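Local coordinates for cellulosomal-scaffolding protein A (PDB 4B9F) that probably binds cellulose through its family 3a carbohydrate-binding module, a part of the scaffolding protein on which the cellulosome is built, at residues 1-6 / 135-140; 11-16 / 122-127; 21-26 / 106-111. All blocks are in the same frame, centred on the assembly; numbering follows the deposited sequence.

Contact 1: 1-6 / 135-140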
ATOM      1  N   ASN A   1      -0.622 -17.432   3.411  1.00 44.11           N
ATOM      2  CA  ASN A   1      -0.084 -16.955   4.678  1.00 40.53           C
ATOM      3  C   ASN A   1       0.905 -15.825   4.448  1.00 28.18           C
ATOM      4  O   ASN A   1       1.982 -16.031   3.886  1.00 26.34           O
ATOM      5  CB  ASN A   1       0.583 -18.095   5.440  1.00 49.02           C
ATOM      6  CG  ASN A   1      -0.308 -19.311   5.554  1.00 57.09           C
ATOM      7  OD1 ASN A   1      -1.530 -19.209   5.446  1.00 59.15           O
ATOM      8  ND2 ASN A   1       0.298 -20.473   5.772  1.00 60.04           N
ATOM      9  N   LEU A   2       0.535 -14.625   4.869  1.00 20.34           N
ATOM     10  CA  LEU A   2       1.423 -13.487   4.690  1.00 19.03           C
ATOM     11  C   LEU A   2       1.419 -12.532   5.871  1.00 18.19           C
ATOM     12  O   LEU A   2       0.478 -12.512   6.675  1.00 22.68           O
ATOM     13  CB  LEU A   2       1.157 -12.761   3.362  1.00 23.87           C
ATOM     14  CG  LEU A   2      -0.234 -12.267   2.971  1.00 26.87           C
ATOM     15  CD1 LEU A   2      -0.605 -10.996   3.720  1.00 31.93           C
ATOM     16  CD2 LEU A   2      -0.308 -12.046   1.456  1.00 26.25           C
ATOM     17  N   LYS A   3       2.500 -11.766   5.978  1.00 15.68           N
ATOM     18  CA  LYS A   3       2.659 -10.734   6.990  1.00 16.22           C
ATOM     19  C   LYS A   3       2.760  -9.400   6.265  1.00 12.92           C
ATOM     20  O   LYS A   3       3.424  -9.302   5.233  1.00 14.09           O
ATOM     21  CB  LYS A   3       3.942 -10.978   7.789  1.00 19.96           C
ATOM     22  CG  LYS A   3       4.326  -9.840   8.726  1.00 27.72           C
ATOM     23  CD  LYS A   3       5.487 -10.215   9.642  1.00 32.36           C
ATOM     24  CE  LYS A   3       6.787 -10.420   8.875  1.00 37.49           C
ATOM     25  NZ  LYS A   3       7.937 -10.622   9.807  1.00 41.52           N
ATOM     26  N   VAL A   4       2.110  -8.376   6.804  1.00 11.56           N
ATOM     27  CA  VAL A   4       2.174  -7.046   6.212  1.00 10.51           C
ATOM     28  C   VAL A   4       2.744  -6.076   7.234  1.00 10.75           C
ATOM     29  O   VAL A   4       2.290  -6.038   8.379  1.00 13.51           O
ATOM     30  CB  VAL A   4       0.788  -6.554   5.752  1.00 11.83           C
ATOM     31  CG1 VAL A   4       0.889  -5.135   5.199  1.00 13.32           C
ATOM     32  CG2 VAL A   4       0.192  -7.518   4.723  1.00 13.29           C
ATOM     33  N   GLU A   5       3.761  -5.324   6.823  1.00 10.10           N
ATOM     34  CA  GLU A   5       4.314  -4.262   7.632  1.00 11.33           C
ATOM     35  C   GLU A   5       4.172  -2.977   6.833  1.00  9.56           C
ATOM     36  O   GLU A   5       4.082  -3.004   5.603  1.00  9.97           O
ATOM     37  CB  GLU A   5       5.780  -4.531   7.926  1.00 12.85           C
ATOM     38  CG  GLU A   5       6.022  -5.802   8.692  1.00 12.74           C
ATOM     39  CD  GLU A   5       7.494  -6.111   8.759  1.00 18.12           C
ATOM     40  OE1 GLU A   5       8.165  -5.612   9.682  1.00 25.78           O
ATOM     41  OE2 GLU A   5       7.986  -6.833   7.871  1.00 20.16           O
ATOM     42  N   PHE A   6       4.158  -1.854   7.536  1.00  9.76           N
ATOM     43  CA  PHE A   6       3.729  -0.615   6.929  1.00  9.87           C
ATOM     44  C   PHE A   6       4.256   0.596   7.691  1.00  9.71           C
ATOM     45  O   PHE A   6       4.436   0.535   8.904  1.00 10.86           O
ATOM     46  CB  PHE A   6       2.194  -0.555   6.935  1.00 10.43           C
ATOM     47  CG  PHE A   6       1.679   0.699   6.329  1.00  9.98           C
ATOM     48  CD1 PHE A   6       1.593   0.809   4.956  1.00 10.05           C
ATOM     49  CD2 PHE A   6       1.381   1.806   7.116  1.00  9.45           C
ATOM     50  CE1 PHE A   6       1.208   1.986   4.369  1.00 10.23           C
ATOM     51  CE2 PHE A   6       0.988   2.997   6.540  1.00 10.18           C
ATOM     52  CZ  PHE A   6       0.908   3.091   5.160  1.00 11.00           C
ATOM     53  N   PHE A 135       9.225   0.248   8.918  1.00 14.90           N
ATOM     54  CA  PHE A 135       8.089  -0.663   8.816  1.00 15.25           C
ATOM     55  C   PHE A 135       7.711  -1.244  10.176  1.00 15.52           C
ATOM     56  O   PHE A 135       8.574  -1.677  10.940  1.00 17.79           O
ATOM     57  CB  PHE A 135       8.417  -1.819   7.876  1.00 16.04           C
ATOM     58  CG  PHE A 135       8.629  -1.406   6.454  1.00 14.01           C
ATOM     59  CD1 PHE A 135       7.554  -1.084   5.642  1.00 14.63           C
ATOM     60  CD2 PHE A 135       9.908  -1.352   5.920  1.00 14.75           C
ATOM     61  CE1 PHE A 135       7.753  -0.717   4.324  1.00 15.70           C
ATOM     62  CE2 PHE A 135      10.107  -0.978   4.613  1.00 15.91           C
ATOM     63  CZ  PHE A 135       9.032  -0.658   3.820  1.00 16.84           C
ATOM     64  N   VAL A 136       6.413  -1.261  10.465  1.00 14.83           N
ATOM     65  CA  VAL A 136       5.897  -1.908  11.660  1.00 14.83           C
ATOM     66  C   VAL A 136       4.687  -2.749  11.292  1.00 13.35           C
ATOM     67  O   VAL A 136       4.037  -2.522  10.274  1.00 12.44           O
ATOM     68  CB  VAL A 136       5.502  -0.895  12.756  1.00 17.80           C
ATOM     69  CG1 VAL A 136       6.714  -0.063  13.185  1.00 20.91           C
ATOM     70  CG2 VAL A 136       4.362  -0.002  12.287  1.00 19.49           C
ATOM     71  N   GLU A 137       4.392  -3.742  12.114  1.00 15.72           N
ATOM     72  CA  GLU A 137       3.199  -4.532  11.898  1.00 18.22           C
ATOM     73  C   GLU A 137       2.000  -3.635  12.161  1.00 18.20           C
ATOM     74  O   GLU A 137       1.914  -2.993  13.204  1.00 21.96           O
ATOM     75  CB  GLU A 137       3.202  -5.725  12.843  1.00 22.63           C
ATOM     76  CG  GLU A 137       2.290  -6.853  12.412  1.00 30.55           C
ATOM     77  CD  GLU A 137       2.582  -8.135  13.163  1.00 41.03           C
ATOM     78  OE1 GLU A 137       2.739  -8.074  14.400  1.00 47.99           O
ATOM     79  OE2 GLU A 137       2.667  -9.199  12.517  1.00 41.85           O
ATOM     80  N   TRP A 138       1.082  -3.574  11.208  1.00 17.40           N
ATOM     81  CA  TRP A 138       0.013  -2.588  11.265  1.00 16.34           C
ATOM     82  C   TRP A 138      -1.266  -3.199  10.728  1.00 17.97           C
ATOM     83  O   TRP A 138      -1.316  -3.636   9.579  1.00 18.92           O
ATOM     84  CB  TRP A 138       0.426  -1.399  10.404  1.00 15.38           C
ATOM     85  CG  TRP A 138      -0.488  -0.212  10.370  1.00 15.06           C
ATOM     86  CD1 TRP A 138      -0.929   0.437   9.251  1.00 14.98           C
ATOM     87  CD2 TRP A 138      -1.026   0.510  11.488  1.00 16.48           C
ATOM     88  NE1 TRP A 138      -1.708   1.513   9.599  1.00 14.65           N
ATOM     89  CE2 TRP A 138      -1.787   1.580  10.964  1.00 15.59           C
ATOM     90  CE3 TRP A 138      -0.938   0.360  12.879  1.00 20.79           C
ATOM     91  CZ2 TRP A 138      -2.457   2.491  11.779  1.00 18.31           C
ATOM     92  CZ3 TRP A 138      -1.609   1.264  13.686  1.00 22.07           C
ATOM     93  CH2 TRP A 138      -2.362   2.314  13.134  1.00 21.43           C
ATOM     94  N   ASP A 139      -2.303  -3.228  11.553  1.00 19.08           N
ATOM     95  CA  ASP A 139      -3.535  -3.875  11.136  1.00 19.28           C
ATOM     96  C   ASP A 139      -4.588  -2.905  10.591  1.00 17.38           C
ATOM     97  O   ASP A 139      -5.733  -3.302  10.386  1.00 19.35           O
ATOM     98  CB  ASP A 139      -4.112  -4.761  12.252  1.00 25.91           C
ATOM     99  CG  ASP A 139      -4.476  -3.980  13.499  1.00 31.71           C
ATOM    100  OD1 ASP A 139      -4.364  -2.738  13.502  1.00 32.37           O
ATOM    101  OD2 ASP A 139      -4.896  -4.624  14.487  1.00 35.18           O
ATOM    102  N   GLN A 140      -4.211  -1.647  10.339  1.00 12.85           N
ATOM    103  CA  GLN A 140      -5.155  -0.702   9.747  1.00 12.71           C
ATOM    104  C   GLN A 140      -4.915  -0.485   8.263  1.00 11.09           C
ATOM    105  O   GLN A 140      -5.443   0.455   7.677  1.00 11.11           O
ATOM    106  CB  GLN A 140      -5.229   0.614  10.533  1.00 13.79           C
ATOM    107  CG  GLN A 140      -5.667   0.346  11.982  1.00 17.91           C
ATOM    108  CD  GLN A 140      -5.960   1.586  12.824  1.00 20.06           C
ATOM    109  OE1 GLN A 140      -6.104   2.705  12.321  1.00 20.74           O
ATOM    110  NE2 GLN A 140      -6.061   1.379  14.130  1.00 21.93           N
TER
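Phe6 and Val136 join at an outer edge of the six-stranded antiparallel sheet in this beta-sandwich module, where the short, weakly bonded strand 136-137 is added to strand 2-8. They form an antiparallel hydrogen-bonded pair: Phe6 N gives its hydrogen to Val136 O at 2.8 Å, and Val136 N returns a bond to Phe6 O at 3.1 Å. The return bond is fairly straight, but its donor sits well above the plane of the Phe6 carbonyl. The two runs cross steeply, their end-to-end directions 109° apart, and the pairing is brief. Beside it, Glu5 CA makes a CA-H...O contact with Val136 O at 3.2 Å. That one carbonyl oxygen is thus approached by an N-H and a C-H of consecutive residues.

The side chains close over the join from two directions. Phe6 has CG anti to the backbone N (chi1 180°), which sends CG to the side of Trp138; the closest approach is Phe6 CD2 to Trp138 CD1 at 3.4 Å. The phenyl and pyrrole planes are near parallel, 19° apart, but slid so far that they barely overlap. Trp138 NE1 is bonded to Ser128 O, while the Phe6 ring also meets Phe22 edge-to-face. On the side where Glu5 points, Phe135 CB rests on Glu5 CB at 3.8 Å, and the edge of the Phe135 ring is turned to Phe6 N.

Two backbone bonds, one with its donor above the carbonyl plane, and the Phe6-Trp138 contact are consistent with an edge strand held largely by packing; the Lys3 ammonium and Glu137 carboxylate are not in contact.

Contact 2: 11-16 / 122-127. With CA (calcium ion), chain C.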
ATOM      1  N   PRO A  11       5.466  12.277   7.648  1.00 13.06           N
ATOM      2  CA  PRO A  11       4.444  12.361   8.692  1.00 13.25           C
ATOM      3  C   PRO A  11       3.753  13.714   8.851  1.00 13.42           C
ATOM      4  O   PRO A  11       2.906  13.814   9.730  1.00 15.53           O
ATOM      5  CB  PRO A  11       5.238  12.044   9.959  1.00 15.86           C
ATOM      6  CG  PRO A  11       6.595  12.568   9.680  1.00 17.19           C
ATOM      7  CD  PRO A  11       6.830  12.333   8.207  1.00 13.74           C
ATOM      8  N   SER A  12       4.091  14.720   8.049  1.00 13.46           N
ATOM      9  CA  SER A  12       3.466  16.037   8.192  1.00 14.25           C
ATOM     10  C   SER A  12       1.949  15.957   8.083  1.00 13.63           C
ATOM     11  O   SER A  12       1.411  15.303   7.187  1.00 13.84           O
ATOM     12  CB  SER A  12       3.985  17.003   7.136  1.00 16.62           C
ATOM     13  OG  SER A  12       5.370  17.202   7.307  1.00 21.41           O
ATOM     14  N   ASP A  13       1.254  16.640   8.982  1.00 13.15           N
ATOM     15  CA  ASP A  13      -0.199  16.584   8.970  1.00 12.66           C
ATOM     16  C   ASP A  13      -0.773  17.126   7.663  1.00 12.73           C
ATOM     17  O   ASP A  13      -1.643  16.512   7.050  1.00 14.44           O
ATOM     18  CB  ASP A  13      -0.780  17.345  10.158  1.00 14.63           C
ATOM     19  CG  ASP A  13      -2.277  17.175  10.270  1.00 18.65           C
ATOM     20  OD1 ASP A  13      -2.768  16.054  10.025  1.00 22.56           O
ATOM     21  OD2 ASP A  13      -2.968  18.157  10.604  1.00 23.96           O
ATOM     22  N   THR A  14      -0.283  18.282   7.233  1.00 12.70           N
ATOM     23  CA  THR A  14      -0.697  18.861   5.964  1.00 13.15           C
ATOM     24  C   THR A  14       0.357  18.547   4.911  1.00 13.36           C
ATOM     25  O   THR A  14       1.539  18.835   5.099  1.00 15.46           O
ATOM     26  CB  THR A  14      -0.873  20.379   6.084  1.00 15.05           C
ATOM     27  OG1 THR A  14      -1.824  20.661   7.116  1.00 17.77           O
ATOM     28  CG2 THR A  14      -1.363  20.974   4.773  1.00 17.89           C
ATOM     29  N   THR A  15      -0.068  17.939   3.812  1.00 11.32           N
ATOM     30  CA  THR A  15       0.882  17.524   2.786  1.00 12.49           C
ATOM     31  C   THR A  15       0.172  17.414   1.447  1.00 12.00           C
ATOM     32  O   THR A  15      -1.016  17.120   1.409  1.00 11.71           O
ATOM     33  CB  THR A  15       1.515  16.158   3.143  1.00 13.55           C
ATOM     34  OG1 THR A  15       2.486  15.798   2.153  1.00 13.79           O
ATOM     35  CG2 THR A  15       0.455  15.055   3.227  1.00 13.94           C
ATOM     36  N   ASN A  16       0.887  17.655   0.350  1.00 11.11           N
ATOM     37  CA  ASN A  16       0.297  17.435  -0.968  1.00 10.82           C
ATOM     38  C   ASN A  16       0.617  16.061  -1.561  1.00 10.76           C
ATOM     39  O   ASN A  16       0.244  15.761  -2.689  1.00 12.51           O
ATOM     40  CB  ASN A  16       0.621  18.578  -1.944  1.00 12.30           C
ATOM     41  CG  ASN A  16       2.098  18.662  -2.309  1.00 15.01           C
ATOM     42  OD1 ASN A  16       2.867  17.724  -2.124  1.00 16.76           O
ATOM     43  ND2 ASN A  16       2.488  19.799  -2.862  1.00 16.61           N
ATOM     44  N   THR A 122      -4.936  16.273   4.612  1.00 11.79           N
ATOM     45  CA  THR A 122      -4.720  16.266   6.050  1.00 11.70           C
ATOM     46  C   THR A 122      -4.583  14.808   6.463  1.00 11.54           C
ATOM     47  O   THR A 122      -5.475  14.009   6.176  1.00 11.32           O
ATOM     48  CB  THR A 122      -5.940  16.864   6.764  1.00 14.58           C
ATOM     49  OG1 THR A 122      -6.036  18.256   6.438  1.00 16.54           O
ATOM     50  CG2 THR A 122      -5.835  16.682   8.275  1.00 16.42           C
ATOM     51  N   GLN A 123      -3.482  14.447   7.118  1.00 10.88           N
ATOM     52  CA  GLN A 123      -3.255  13.035   7.426  1.00 11.04           C
ATOM     53  C   GLN A 123      -3.836  12.579   8.762  1.00 10.65           C
ATOM     54  O   GLN A 123      -3.982  11.385   8.992  1.00 12.23           O
ATOM     55  CB  GLN A 123      -1.769  12.687   7.330  1.00 10.15           C
ATOM     56  CG  GLN A 123      -1.167  13.026   5.973  1.00 10.56           C
ATOM     57  CD  GLN A 123       0.086  12.233   5.694  1.00  9.76           C
ATOM     58  OE1 GLN A 123       0.026  11.119   5.167  1.00  9.76           O
ATOM     59  NE2 GLN A 123       1.233  12.797   6.041  1.00 10.98           N
ATOM     60  N   SER A 124      -4.186  13.530   9.623  1.00 12.66           N
ATOM     61  CA  SER A 124      -4.641  13.205  10.973  1.00 13.21           C
ATOM     62  C   SER A 124      -6.012  12.541  10.982  1.00 14.15           C
ATOM     63  O   SER A 124      -6.416  11.981  11.993  1.00 17.40           O
ATOM     64  CB  SER A 124      -4.688  14.458  11.844  1.00 17.51           C
ATOM     65  OG  SER A 124      -5.689  15.347  11.382  1.00 21.14           O
ATOM     66  N   ASN A 125      -6.738  12.628   9.872  1.00 12.76           N
ATOM     67  CA  ASN A 125      -8.060  12.009   9.763  1.00 12.00           C
ATOM     68  C   ASN A 125      -8.066  10.867   8.744  1.00 11.46           C
ATOM     69  O   ASN A 125      -9.072  10.628   8.072  1.00 12.69           O
ATOM     70  CB  ASN A 125      -9.137  13.063   9.442  1.00 12.81           C
ATOM     71  CG  ASN A 125      -8.870  13.796   8.143  1.00 13.46           C
ATOM     72  OD1 ASN A 125      -7.879  13.528   7.468  1.00 11.92           O
ATOM     73  ND2 ASN A 125      -9.764  14.710   7.776  1.00 17.23           N
ATOM     74  N   ASP A 126      -6.940  10.162   8.651  1.00 11.14           N
ATOM     75  CA  ASP A 126      -6.783   9.023   7.734  1.00 10.08           C
ATOM     76  C   ASP A 126      -6.587   7.728   8.514  1.00 10.21           C
ATOM     77  O   ASP A 126      -5.577   7.565   9.213  1.00 11.13           O
ATOM     78  CB  ASP A 126      -5.570   9.218   6.814  1.00 10.44           C
ATOM     79  CG  ASP A 126      -5.712  10.404   5.888  1.00  9.79           C
ATOM     80  OD1 ASP A 126      -6.841  10.905   5.728  1.00 11.21           O
ATOM     81  OD2 ASP A 126      -4.687  10.819   5.305  1.00 10.16           O
ATOM     82  N   TYR A 127      -7.531   6.803   8.372  1.00  9.49           N
ATOM     83  CA  TYR A 127      -7.515   5.542   9.119  1.00 10.06           C
ATOM     84  C   TYR A 127      -6.185   4.786   9.043  1.00  9.67           C
ATOM     85  O   TYR A 127      -5.685   4.301  10.058  1.00 10.48           O
ATOM     86  CB  TYR A 127      -8.650   4.669   8.598  1.00  9.99           C
ATOM     87  CG  TYR A 127      -8.801   3.272   9.183  1.00  9.75           C
ATOM     88  CD1 TYR A 127      -9.451   3.067  10.397  1.00 11.39           C
ATOM     89  CD2 TYR A 127      -8.374   2.147   8.479  1.00 12.31           C
ATOM     90  CE1 TYR A 127      -9.641   1.790  10.899  1.00 11.76           C
ATOM     91  CE2 TYR A 127      -8.565   0.857   8.981  1.00 11.03           C
ATOM     92  CZ  TYR A 127      -9.192   0.694  10.197  1.00 11.39           C
ATOM     93  OH  TYR A 127      -9.416  -0.574  10.690  1.00 12.80           O
TER
HETATM   94 CA    CA C 153      -7.448  13.157   5.115  1.00 10.56          CA
HETATM   95  O   HOH W   1      -5.123  17.775  11.796  1.00 26.99           O
HETATM   96  O   HOH W   2      -4.133  19.611   7.867  1.00 27.45           O
HETATM   97  O   HOH W   3      -5.551  12.654   3.573  1.00 10.92           O
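Asp13 holds CG anti to its backbone N (chi1 -173°), and the carboxylate comes to the backbone of Ser124; Gln123 has CG anti to its carbonyl carbon (chi1 -56°), and its extended chain reaches back to Ser12. There Gln123 NE2 gives an almost straight bond to Ser12 O (2.8 Å, 174° at the hydrogen), with the acceptor in the plane of the amide. The same NE2 also binds Asn10 O, so two backbone carbonyls fix the rotation of this buried amide, and Thr15 CG2 packs 3.7 Å from Gln123 NE2.

Asp13 O accepts from Gln123 N at 2.8 Å, while Asp13 OD1 takes a weak bond from Ser124 N. Thr122 CG2 lies alongside the carboxylate, 3.6 Å from Asp13 OD1. A water links Asp13 OD2 to Ser124 OG, and another joins Thr14 OG1 to Thr122 OG1.

Behind this, Thr122 O, Asn125 OD1 and Asp126 OD1 each bind calcium at 2.4 Å, beside a water; Thr44 and Asp46 complete the protein ligands. Thr122 and the type I beta turn from Gln123 to Asp126 that follows it supply one side of the module's calcium site, and the turn is bonded to 11-16 at its start.

Contact 3: 21-26 / 106-111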
ATOM      1  N   GLN A  21       4.246   3.146   2.598  1.00  9.24           N
ATOM      2  CA  GLN A  21       5.314   2.163   2.398  1.00 10.08           C
ATOM      3  C   GLN A  21       4.830   0.808   2.898  1.00  8.71           C
ATOM      4  O   GLN A  21       4.484   0.676   4.072  1.00  9.75           O
ATOM      5  CB  GLN A  21       6.574   2.554   3.181  1.00 11.23           C
ATOM      6  CG  GLN A  21       6.925   4.030   3.126  1.00 12.24           C
ATOM      7  CD  GLN A  21       7.509   4.448   1.800  1.00 15.16           C
ATOM      8  OE1 GLN A  21       8.533   3.915   1.362  1.00 17.05           O
ATOM      9  NE2 GLN A  21       6.872   5.424   1.160  1.00 16.27           N
ATOM     10  N   PHE A  22       4.790  -0.189   2.015  1.00  8.89           N
ATOM     11  CA  PHE A  22       4.352  -1.531   2.383  1.00  9.16           C
ATOM     12  C   PHE A  22       5.491  -2.524   2.257  1.00  8.61           C
ATOM     13  O   PHE A  22       6.306  -2.436   1.327  1.00  9.25           O
ATOM     14  CB  PHE A  22       3.249  -2.024   1.438  1.00  9.51           C
ATOM     15  CG  PHE A  22       1.871  -1.489   1.726  1.00  9.69           C
ATOM     16  CD1 PHE A  22       1.428  -0.320   1.134  1.00 10.71           C
ATOM     17  CD2 PHE A  22       0.990  -2.206   2.534  1.00  9.77           C
ATOM     18  CE1 PHE A  22       0.140   0.156   1.368  1.00 11.33           C
ATOM     19  CE2 PHE A  22      -0.287  -1.740   2.768  1.00 11.06           C
ATOM     20  CZ  PHE A  22      -0.715  -0.561   2.184  1.00 11.12           C
ATOM     21  N   LYS A  23       5.516  -3.508   3.149  1.00  9.24           N
ATOM     22  CA  LYS A  23       6.396  -4.662   2.975  1.00  9.63           C
ATOM     23  C   LYS A  23       5.596  -5.912   3.279  1.00 10.07           C
ATOM     24  O   LYS A  23       5.085  -6.070   4.392  1.00 12.23           O
ATOM     25  CB  LYS A  23       7.630  -4.585   3.877  1.00 11.69           C
ATOM     26  CG  LYS A  23       8.605  -5.749   3.660  1.00 14.40           C
ATOM     27  CD  LYS A  23      10.021  -5.424   4.119  1.00 20.64           C
ATOM     28  CE  LYS A  23      10.073  -5.063   5.580  1.00 20.81           C
ATOM     29  NZ  LYS A  23      11.492  -5.064   6.054  1.00 20.43           N
ATOM     30  N   VAL A  24       5.480  -6.794   2.295  1.00  9.47           N
ATOM     31  CA  VAL A  24       4.650  -7.985   2.436  1.00  9.66           C
ATOM     32  C   VAL A  24       5.543  -9.212   2.351  1.00  8.97           C
ATOM     33  O   VAL A  24       6.295  -9.376   1.384  1.00 10.56           O
ATOM     34  CB  VAL A  24       3.587  -8.046   1.316  1.00 11.05           C
ATOM     35  CG1 VAL A  24       2.712  -9.293   1.473  1.00 12.44           C
ATOM     36  CG2 VAL A  24       2.745  -6.778   1.302  1.00 13.01           C
ATOM     37  N   THR A  25       5.475 -10.068   3.367  1.00 10.49           N
ATOM     38  CA  THR A  25       6.337 -11.239   3.433  1.00 10.34           C
ATOM     39  C   THR A  25       5.499 -12.510   3.353  1.00 11.24           C
ATOM     40  O   THR A  25       4.490 -12.635   4.045  1.00 11.68           O
ATOM     41  CB  THR A  25       7.151 -11.245   4.745  1.00 13.08           C
ATOM     42  OG1 THR A  25       7.921 -10.037   4.836  1.00 13.41           O
ATOM     43  CG2 THR A  25       8.079 -12.449   4.798  1.00 14.17           C
ATOM     44  N   ASN A  26       5.931 -13.455   2.524  1.00 11.40           N
ATOM     45  CA  ASN A  26       5.267 -14.754   2.436  1.00 12.12           C
ATOM     46  C   ASN A  26       5.802 -15.667   3.526  1.00 14.34           C
ATOM     47  O   ASN A  26       6.931 -16.150   3.438  1.00 16.32           O
ATOM     48  CB  ASN A  26       5.496 -15.390   1.064  1.00 12.46           C
ATOM     49  CG  ASN A  26       4.723 -16.686   0.879  1.00 13.64           C
ATOM     50  OD1 ASN A  26       4.143 -17.226   1.828  1.00 15.15           O
ATOM     51  ND2 ASN A  26       4.711 -17.194  -0.347  1.00 15.19           N
ATOM     52  N   HIS A 106      10.019 -11.445   0.294  1.00 10.66           N
ATOM     53  CA  HIS A 106       9.150 -10.304   0.564  1.00 10.90           C
ATOM     54  C   HIS A 106       9.147  -9.336  -0.600  1.00 10.81           C
ATOM     55  O   HIS A 106      10.069  -9.336  -1.419  1.00 11.60           O
ATOM     56  CB  HIS A 106       9.505  -9.596   1.881  1.00 13.38           C
ATOM     57  CG  HIS A 106      10.817  -8.870   1.867  1.00 14.84           C
ATOM     58  ND1 HIS A 106      11.999  -9.459   2.260  1.00 17.02           N
ATOM     59  CD2 HIS A 106      11.122  -7.589   1.548  1.00 17.01           C
ATOM     60  CE1 HIS A 106      12.980  -8.575   2.176  1.00 18.50           C
ATOM     61  NE2 HIS A 106      12.474  -7.432   1.745  1.00 19.10           N
ATOM     62  N   VAL A 107       8.093  -8.528  -0.677  1.00 10.28           N
ATOM     63  CA  VAL A 107       8.029  -7.454  -1.654  1.00  9.74           C
ATOM     64  C   VAL A 107       7.886  -6.144  -0.899  1.00  9.13           C
ATOM     65  O   VAL A 107       7.089  -6.038   0.045  1.00  9.81           O
ATOM     66  CB  VAL A 107       6.895  -7.670  -2.709  1.00 11.24           C
ATOM     67  CG1 VAL A 107       5.526  -7.830  -2.052  1.00 11.31           C
ATOM     68  CG2 VAL A 107       6.889  -6.549  -3.734  1.00 11.09           C
ATOM     69  N   GLN A 108       8.697  -5.160  -1.288  1.00  9.17           N
ATOM     70  CA  GLN A 108       8.658  -3.848  -0.664  1.00  9.00           C
ATOM     71  C   GLN A 108       8.165  -2.852  -1.692  1.00  8.76           C
ATOM     72  O   GLN A 108       8.625  -2.865  -2.832  1.00 10.46           O
ATOM     73  CB  GLN A 108      10.046  -3.457  -0.182  1.00 10.54           C
ATOM     74  CG  GLN A 108      10.113  -2.110   0.501  1.00 12.30           C
ATOM     75  CD  GLN A 108      11.397  -1.944   1.291  1.00 13.51           C
ATOM     76  OE1 GLN A 108      11.819  -2.860   2.007  1.00 13.81           O
ATOM     77  NE2 GLN A 108      12.033  -0.785   1.160  1.00 13.77           N
ATOM     78  N   ILE A 109       7.226  -2.005  -1.285  1.00  8.19           N
ATOM     79  CA  ILE A 109       6.584  -1.041  -2.178  1.00  8.35           C
ATOM     80  C   ILE A 109       6.620   0.341  -1.561  1.00  9.06           C
ATOM     81  O   ILE A 109       6.092   0.555  -0.469  1.00 10.05           O
ATOM     82  CB  ILE A 109       5.105  -1.416  -2.448  1.00  9.96           C
ATOM     83  CG1 ILE A 109       5.010  -2.839  -3.005  1.00 10.74           C
ATOM     84  CG2 ILE A 109       4.445  -0.385  -3.377  1.00 11.14           C
ATOM     85  CD1 ILE A 109       4.473  -3.858  -1.984  1.00 12.82           C
ATOM     86  N   GLN A 110       7.245   1.277  -2.261  1.00  8.70           N
ATOM     87  CA  GLN A 110       7.326   2.654  -1.796  1.00  8.59           C
ATOM     88  C   GLN A 110       6.382   3.470  -2.672  1.00  9.34           C
ATOM     89  O   GLN A 110       6.727   3.873  -3.781  1.00 11.72           O
ATOM     90  CB  GLN A 110       8.782   3.123  -1.838  1.00 10.96           C
ATOM     91  CG  GLN A 110       9.621   2.174  -0.983  1.00 12.37           C
ATOM     92  CD  GLN A 110      11.102   2.464  -0.912  1.00 13.53           C
ATOM     93  OE1 GLN A 110      11.865   1.577  -0.554  1.00 13.60           O
ATOM     94  NE2 GLN A 110      11.517   3.696  -1.228  1.00 14.58           N
ATOM     95  N   GLY A 111       5.155   3.638  -2.185  1.00 10.07           N
ATOM     96  CA  GLY A 111       4.095   4.248  -2.966  1.00 10.88           C
ATOM     97  C   GLY A 111       3.987   5.740  -2.759  1.00  9.87           C
ATOM     98  O   GLY A 111       4.478   6.275  -1.769  1.00 10.62           O
TER
HETATM   99  O   HOH W   4       7.215   6.858  -1.383  1.00 17.17           O
HETATM  100  O   HOH W   5      13.162  -3.071   4.392  1.00 18.54           O
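Phe22 and Ile109, with Val24 and Val107, form the hydrogen-bonded pairs between two inner, antiparallel strands of the six-stranded sheet of the beta-sandwich. Four backbone bonds of 2.8 to 2.9 Å join them, from Phe22 N to Ile109 O, Ile109 N to Phe22 O, Val24 N to Val107 O and Val107 N to Val24 O. All four donors lie in the plane of the accepting carbonyl, as expected of regular pairing. CA-H...O contacts fill the intervening positions; Lys23 CA, for example, lies 3.3 Å from Val107 O.

Apolar contacts occupy the face carrying Phe22, Val24, Val107 and Ile109, which turns to the other sheet, where Leu39 meets Phe22, Val24 and Ile109. Across the strands Val24 CB touches Val107 CG1 at 3.9 Å, and Phe22 CB approaches Ile109 CD1 at 4.1 Å.

The opposite face is polar. Lys23 lays its methylene chain obliquely against the His106 imidazole. In His106 chi1 of 69° puts CG on that side, and the ring then presents CD2 to Lys23 CD at 3.5 Å. Gln108 NE2 donates to Gln110 OE1 at 2.9 Å along its own strand. The Gln21 side chain, whose NE2 is bonded to Asn19 O, crosses Gln110 obliquely, OE1 lying against Gln110 CG, with the amide planes 54° apart. A water bridges Lys23 NZ to Gln108 OE1, accepting from Lys23 NZ and donating to the amide oxygen at 2.7 Å.

In the fold
Contacts 1 and 3 share one sheet, their centres about 9 Å apart, because strands 2-8 and 20-26 are neighbours: the backbones of Glu5 and Lys23, and of Lys3 and Thr25, are hydrogen-bonded. Contact 3 lies inside that sheet, with regular pairing and an apolar face in the core, whereas contact 1 finishes its edge with few backbone bonds and more aromatic packing. Contact 2 is a surface contact, its centre about 20 Å from that of contact 1 and 21 Å from that of contact 3; polar groups, waters and calcium dominate there. Along the chain the three are nested, contact 3 within contact 2 within contact 1, and Tyr127 touches Trp138 and Gln140 where contacts 1 and 2 meet.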